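Local coordinates for CBS domain protein (Bacillus anthracis, PDB 3LQN) that is of unknown function but carries two CBS domains, modules that in other proteins often bind adenosine-containing ligands, at residues 12-21 / 100-109. Residues are numbered along the deposited sequence; the frame is centred on the assembly and turned at random.
Sequences FQQIFVKDLM and LKLEDSFAKA
With CG anti to the backbone N (chi1 174°), F106 sets its ring beside its own carbonyl carbon, where F12 and L20 meet it, whereas V17, with CG2 anti to its carbonyl carbon, brings that methyl against both L100 CD1 and D104 CB. In the conformer given here, one of two, the F12 ring lies nearly parallel to that of F106, the planes 19° apart, but slid so far that they barely overlap, the CE1 corner of F12 over one face of F106. L20 CD1 comes to the edge of the F106 ring instead, 3.6 Å from F106 CD1. L140 of helix 134-144 also touches F106.

Beside these rings the two backbones meet at a single bridge between F16 and S105. V17 N donates to D104 O (2.8 Å) and K18 N to L102 O (3.0 Å); F106 N to I15 O is weak. The F16 ring lays one face, near its rim, over E103 O. Each segment also has a side-chain bond of its own: D19 OD2 takes the F16 N-H on its anti lone pair, while S105 OG accepts from K108 N as the N-cap of helix 106-115. V17 CG2 packs on L100 CD1 at 3.7 Å, with L132 and A121 of the central strands closing around V17.

Segment 12-21 is thus joined to the strand-to-helix turn at 100-109 by backbone bonds and apolar side chains, which share the contact; its salt bridges lie within each segment, so charge pairing probably contributes little across it.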
ATOM      1  N   PHE A  12      13.653  17.882 -14.078  0.54 75.64           N
ATOM      2  CA  PHE A  12      13.397  17.714 -12.643  0.54 66.91           C
ATOM      3  C   PHE A  12      12.823  18.957 -11.984  0.54 58.25           C
ATOM      4  O   PHE A  12      11.896  18.881 -11.184  0.54 57.10           O
ATOM      5  CB  PHE A  12      14.662  17.299 -11.901  0.54 69.72           C
ATOM      6  CG  PHE A  12      14.692  15.852 -11.538  0.54 59.21           C
ATOM      7  CD1 PHE A  12      13.629  15.033 -11.854  0.54 47.02           C
ATOM      8  CD2 PHE A  12      15.781  15.309 -10.886  0.54 58.00           C
ATOM      9  CE1 PHE A  12      13.646  13.711 -11.537  0.54 44.61           C
ATOM     10  CE2 PHE A  12      15.801  13.975 -10.559  0.54 52.47           C
ATOM     11  CZ  PHE A  12      14.732  13.175 -10.886  0.54 48.78           C
ATOM     12  N   GLN A  13      13.390  20.106 -12.326  0.54 50.60           N
ATOM     13  CA  GLN A  13      12.982  21.388 -11.733  0.54 47.14           C
ATOM     14  C   GLN A  13      11.720  21.981 -12.383  0.54 36.05           C
ATOM     15  O   GLN A  13      11.127  22.926 -11.854  0.54 34.45           O
ATOM     16  CB  GLN A  13      14.145  22.393 -11.809  0.54 56.71           C
ATOM     17  CG  GLN A  13      14.528  23.086 -10.486  0.54 68.69           C
ATOM     18  CD  GLN A  13      13.895  24.476 -10.296  0.54 73.07           C
ATOM     19  OE1 GLN A  13      12.668  24.619 -10.153  0.54 72.70           O
ATOM     20  NE2 GLN A  13      14.740  25.502 -10.264  0.54 67.46           N
ATOM     21  N   GLN A  14      11.315  21.431 -13.526  1.00 44.35           N
ATOM     22  CA  GLN A  14      10.035  21.832 -14.124  1.00 45.66           C
ATOM     23  C   GLN A  14       8.900  20.817 -13.986  1.00 39.57           C
ATOM     24  O   GLN A  14       7.841  20.969 -14.597  1.00 41.15           O
ATOM     25  CB  GLN A  14      10.261  22.253 -15.572  1.00 43.43           C
ATOM     26  CG  GLN A  14      11.014  23.573 -15.650  1.00 56.43           C
ATOM     27  CD  GLN A  14      11.429  23.890 -17.053  1.00 53.18           C
ATOM     28  OE1 GLN A  14      10.740  23.517 -17.999  1.00 54.84           O
ATOM     29  NE2 GLN A  14      12.579  24.555 -17.208  1.00 52.07           N
ATOM     30  N   ILE A  15       9.114  19.806 -13.148  1.00 34.01           N
ATOM     31  CA  ILE A  15       8.064  18.871 -12.835  1.00 35.38           C
ATOM     32  C   ILE A  15       7.630  19.172 -11.420  1.00 32.89           C
ATOM     33  O   ILE A  15       8.437  19.167 -10.487  1.00 38.86           O
ATOM     34  CB  ILE A  15       8.510  17.401 -12.993  1.00 38.99           C
ATOM     35  CG1 ILE A  15       8.807  17.112 -14.467  1.00 39.15           C
ATOM     36  CG2 ILE A  15       7.447  16.471 -12.496  1.00 38.62           C
ATOM     37  CD1 ILE A  15       9.725  15.895 -14.651  1.00 49.30           C
ATOM     38  N   PHE A  16       6.361  19.501 -11.302  1.00 30.63           N
ATOM     39  CA  PHE A  16       5.783  19.884 -10.039  1.00 29.11           C
ATOM     40  C   PHE A  16       4.821  18.807  -9.613  1.00 34.79           C
ATOM     41  O   PHE A  16       4.468  17.923 -10.397  1.00 32.51           O
ATOM     42  CB  PHE A  16       4.969  21.136 -10.206  1.00 28.78           C
ATOM     43  CG  PHE A  16       5.768  22.356 -10.568  1.00 37.83           C
ATOM     44  CD1 PHE A  16       7.086  22.472 -10.253  1.00 36.11           C
ATOM     45  CD2 PHE A  16       5.143  23.428 -11.177  1.00 54.95           C
ATOM     46  CE1 PHE A  16       7.807  23.673 -10.607  1.00 40.82           C
ATOM     47  CE2 PHE A  16       5.844  24.585 -11.502  1.00 50.40           C
ATOM     48  CZ  PHE A  16       7.173  24.682 -11.207  1.00 44.56           C
ATOM     49  N   VAL A  17       4.347  18.946  -8.386  1.00 30.28           N
ATOM     50  CA  VAL A  17       3.344  18.039  -7.828  1.00 33.00           C
ATOM     51  C   VAL A  17       2.117  17.880  -8.753  1.00 25.86           C
ATOM     52  O   VAL A  17       1.682  16.750  -9.060  1.00 29.28           O
ATOM     53  CB  VAL A  17       2.933  18.472  -6.400  1.00 27.24           C
ATOM     54  CG1 VAL A  17       1.658  17.770  -5.977  1.00 32.74           C
ATOM     55  CG2 VAL A  17       3.987  18.066  -5.411  1.00 26.57           C
ATOM     56  N   LYS A  18       1.650  18.994  -9.307  1.00 27.46           N
ATOM     57  CA  LYS A  18       0.486  18.971 -10.180  1.00 27.88           C
ATOM     58  C   LYS A  18       0.665  18.162 -11.449  1.00 29.91           C
ATOM     59  O   LYS A  18      -0.299  17.699 -12.026  1.00 32.42           O
ATOM     60  CB  LYS A  18       0.002  20.421 -10.456  1.00 38.54           C
ATOM     61  CG  LYS A  18       0.163  21.033 -11.895  1.00 35.83           C
ATOM     62  CD  LYS A  18       1.563  21.168 -12.379  1.00 52.32           C
ATOM     63  CE  LYS A  18       1.705  22.241 -13.500  1.00 36.88           C
ATOM     64  NZ  LYS A  18       1.399  21.898 -14.935  1.00 36.26           N
ATOM     65  N   ASP A  19       1.912  17.996 -11.890  1.00 28.32           N
ATOM     66  CA  ASP A  19       2.211  17.241 -13.111  1.00 30.20           C
ATOM     67  C   ASP A  19       2.219  15.725 -12.908  1.00 37.81           C
ATOM     68  O   ASP A  19       2.061  14.966 -13.866  1.00 42.45           O
ATOM     69  CB  ASP A  19       3.569  17.634 -13.666  1.00 31.48           C
ATOM     70  CG  ASP A  19       3.622  19.106 -14.099  1.00 34.16           C
ATOM     71  OD1 ASP A  19       2.820  19.512 -14.947  1.00 37.03           O
ATOM     72  OD2 ASP A  19       4.474  19.824 -13.564  1.00 34.85           O
ATOM     73  N   LEU A  20       2.432  15.316 -11.666  1.00 27.78           N
ATOM     74  CA  LEU A  20       2.579  13.908 -11.311  1.00 31.47           C
ATOM     75  C   LEU A  20       1.298  13.368 -10.645  1.00 33.97           C
ATOM     76  O   LEU A  20       1.088  12.149 -10.550  1.00 30.47           O
ATOM     77  CB  LEU A  20       3.699  13.741 -10.268  1.00 33.80           C
ATOM     78  CG  LEU A  20       5.178  14.006 -10.628  1.00 45.40           C
ATOM     79  CD1 LEU A  20       6.095  13.876  -9.426  1.00 44.55           C
ATOM     80  CD2 LEU A  20       5.640  13.074 -11.699  1.00 46.02           C
ATOM     81  N   MET A  21       0.465  14.260 -10.141  1.00 32.86           N
ATOM     82  CA  MET A  21      -0.615  13.796  -9.266  1.00 32.30           C
ATOM     83  C   MET A  21      -1.735  13.146 -10.052  1.00 33.07           C
ATOM     84  O   MET A  21      -1.910  13.380 -11.257  1.00 29.50           O
ATOM     85  CB  MET A  21      -1.161  14.931  -8.394  1.00 27.87           C
ATOM     86  CG  MET A  21      -1.957  15.948  -9.215  1.00 24.98           C
ATOM     87  SD  MET A  21      -2.594  17.262  -8.205  1.00 27.29           S
ATOM     88  CE  MET A  21      -3.607  17.981  -9.488  1.00 28.92           C
ATOM     89  N   LEU A 100       1.050  18.296  -0.040  1.00 27.87           N
ATOM     90  CA  LEU A 100       1.902  19.136  -0.882  1.00 30.09           C
ATOM     91  C   LEU A 100       1.002  20.096  -1.651  1.00 32.32           C
ATOM     92  O   LEU A 100      -0.145  19.810  -1.871  1.00 33.66           O
ATOM     93  CB  LEU A 100       2.721  18.300  -1.850  1.00 26.47           C
ATOM     94  CG  LEU A 100       3.791  17.485  -1.111  1.00 35.75           C
ATOM     95  CD1 LEU A 100       4.530  16.663  -2.082  1.00 39.89           C
ATOM     96  CD2 LEU A 100       4.767  18.381  -0.359  1.00 35.23           C
ATOM     97  N   LYS A 101       1.555  21.241  -2.027  1.00 29.89           N
ATOM     98  CA  LYS A 101       0.861  22.201  -2.909  1.00 25.03           C
ATOM     99  C   LYS A 101       1.100  21.797  -4.365  1.00 25.29           C
ATOM    100  O   LYS A 101       2.078  21.109  -4.691  1.00 28.71           O
ATOM    101  CB  LYS A 101       1.483  23.587  -2.725  1.00 39.79           C
ATOM    102  CG  LYS A 101       1.542  24.100  -1.305  1.00 56.04           C
ATOM    103  CD  LYS A 101       1.405  25.620  -1.328  1.00 64.17           C
ATOM    104  CE  LYS A 101       0.043  26.014  -1.891  1.00 71.36           C
ATOM    105  NZ  LYS A 101       0.030  27.301  -2.669  1.00 73.79           N
ATOM    106  N   LEU A 102       0.218  22.240  -5.236  1.00 29.61           N
ATOM    107  CA  LEU A 102       0.336  21.948  -6.657  1.00 30.92           C
ATOM    108  C   LEU A 102       1.691  22.328  -7.219  1.00 34.18           C
ATOM    109  O   LEU A 102       2.181  21.661  -8.116  1.00 31.38           O
ATOM    110  CB  LEU A 102      -0.717  22.774  -7.409  1.00 30.78           C
ATOM    111  CG  LEU A 102      -2.176  22.518  -7.101  1.00 33.73           C
ATOM    112  CD1 LEU A 102      -2.993  23.729  -7.560  1.00 35.67           C
ATOM    113  CD2 LEU A 102      -2.610  21.238  -7.812  1.00 36.43           C
ATOM    114  N   GLU A 103       2.259  23.436  -6.727  1.00 31.92           N
ATOM    115  CA  GLU A 103       3.524  23.926  -7.253  1.00 37.67           C
ATOM    116  C   GLU A 103       4.750  23.390  -6.539  1.00 37.57           C
ATOM    117  O   GLU A 103       5.871  23.747  -6.898  1.00 38.86           O
ATOM    118  CB  GLU A 103       3.569  25.468  -7.316  1.00 38.99           C
ATOM    119  CG  GLU A 103       3.518  26.155  -5.972  1.00 32.86           C
ATOM    120  CD  GLU A 103       2.103  26.505  -5.574  1.00 49.28           C
ATOM    121  OE1 GLU A 103       1.207  25.661  -5.761  1.00 45.46           O
ATOM    122  OE2 GLU A 103       1.874  27.633  -5.089  1.00 66.62           O
ATOM    123  N   ASP A 104       4.576  22.508  -5.548  1.00 31.33           N
ATOM    124  CA  ASP A 104       5.768  21.938  -4.895  1.00 30.01           C
ATOM    125  C   ASP A 104       6.640  21.112  -5.860  1.00 34.86           C
ATOM    126  O   ASP A 104       6.135  20.515  -6.817  1.00 33.63           O
ATOM    127  CB  ASP A 104       5.381  21.073  -3.672  1.00 35.52           C
ATOM    128  CG  ASP A 104       5.242  21.897  -2.394  1.00 40.04           C
ATOM    129  OD1 ASP A 104       5.921  22.946  -2.269  1.00 43.69           O
ATOM    130  OD2 ASP A 104       4.477  21.479  -1.504  1.00 33.50           O
ATOM    131  N   SER A 105       7.940  21.056  -5.569  1.00 34.42           N
ATOM    132  CA  SER A 105       8.912  20.426  -6.447  1.00 38.60           C
ATOM    133  C   SER A 105       8.912  18.898  -6.449  1.00 35.38           C
ATOM    134  O   SER A 105       8.475  18.213  -5.488  1.00 32.28           O
ATOM    135  CB  SER A 105      10.320  20.926  -6.095  1.00 46.00           C
ATOM    136  OG  SER A 105      10.768  20.316  -4.890  1.00 46.68           O
ATOM    137  N   PHE A 106       9.455  18.344  -7.533  1.00 37.91           N
ATOM    138  CA  PHE A 106       9.645  16.903  -7.596  1.00 37.72           C
ATOM    139  C   PHE A 106      10.537  16.420  -6.432  1.00 37.35           C
ATOM    140  O   PHE A 106      10.263  15.416  -5.793  1.00 37.66           O
ATOM    141  CB  PHE A 106      10.257  16.499  -8.933  1.00 41.79           C
ATOM    142  CG  PHE A 106      10.603  15.043  -8.989  1.00 43.73           C
ATOM    143  CD1 PHE A 106       9.642  14.112  -9.328  1.00 46.20           C
ATOM    144  CD2 PHE A 106      11.871  14.604  -8.623  1.00 47.86           C
ATOM    145  CE1 PHE A 106       9.945  12.774  -9.342  1.00 51.05           C
ATOM    146  CE2 PHE A 106      12.188  13.269  -8.647  1.00 52.10           C
ATOM    147  CZ  PHE A 106      11.223  12.346  -9.004  1.00 50.75           C
ATOM    148  N   ALA A 107      11.596  17.165  -6.155  1.00 39.61           N
ATOM    149  CA  ALA A 107      12.480  16.859  -5.052  1.00 44.87           C
ATOM    150  C   ALA A 107      11.725  16.714  -3.729  1.00 38.21           C
ATOM    151  O   ALA A 107      11.994  15.799  -2.943  1.00 42.80           O
ATOM    152  CB  ALA A 107      13.534  17.949  -4.928  1.00 53.79           C
ATOM    153  N   LYS A 108      10.808  17.637  -3.477  1.00 39.47           N
ATOM    154  CA  LYS A 108      10.061  17.647  -2.224  1.00 47.28           C
ATOM    155  C   LYS A 108       9.134  16.435  -2.130  1.00 37.43           C
ATOM    156  O   LYS A 108       8.999  15.804  -1.062  1.00 37.31           O
ATOM    157  CB  LYS A 108       9.278  18.944  -2.109  1.00 39.98           C
ATOM    158  CG  LYS A 108       8.541  19.131  -0.788  1.00 52.32           C
ATOM    159  CD  LYS A 108       8.086  20.575  -0.657  1.00 53.20           C
ATOM    160  CE  LYS A 108       7.593  20.898   0.746  1.00 65.39           C
ATOM    161  NZ  LYS A 108       7.600  22.380   0.989  1.00 67.22           N
ATOM    162  N   ALA A 109       8.527  16.083  -3.257  1.00 30.70           N
ATOM    163  CA  ALA A 109       7.636  14.914  -3.306  1.00 33.48           C
ATOM    164  C   ALA A 109       8.412  13.624  -3.142  1.00 34.76           C
ATOM    165  O   ALA A 109       8.031  12.768  -2.357  1.00 32.55           O
ATOM    166  CB  ALA A 109       6.849  14.879  -4.610  1.00 32.71           C
TER
HETATM  167  O   HOH W   1      12.734  19.141  -7.989  1.00 47.10           O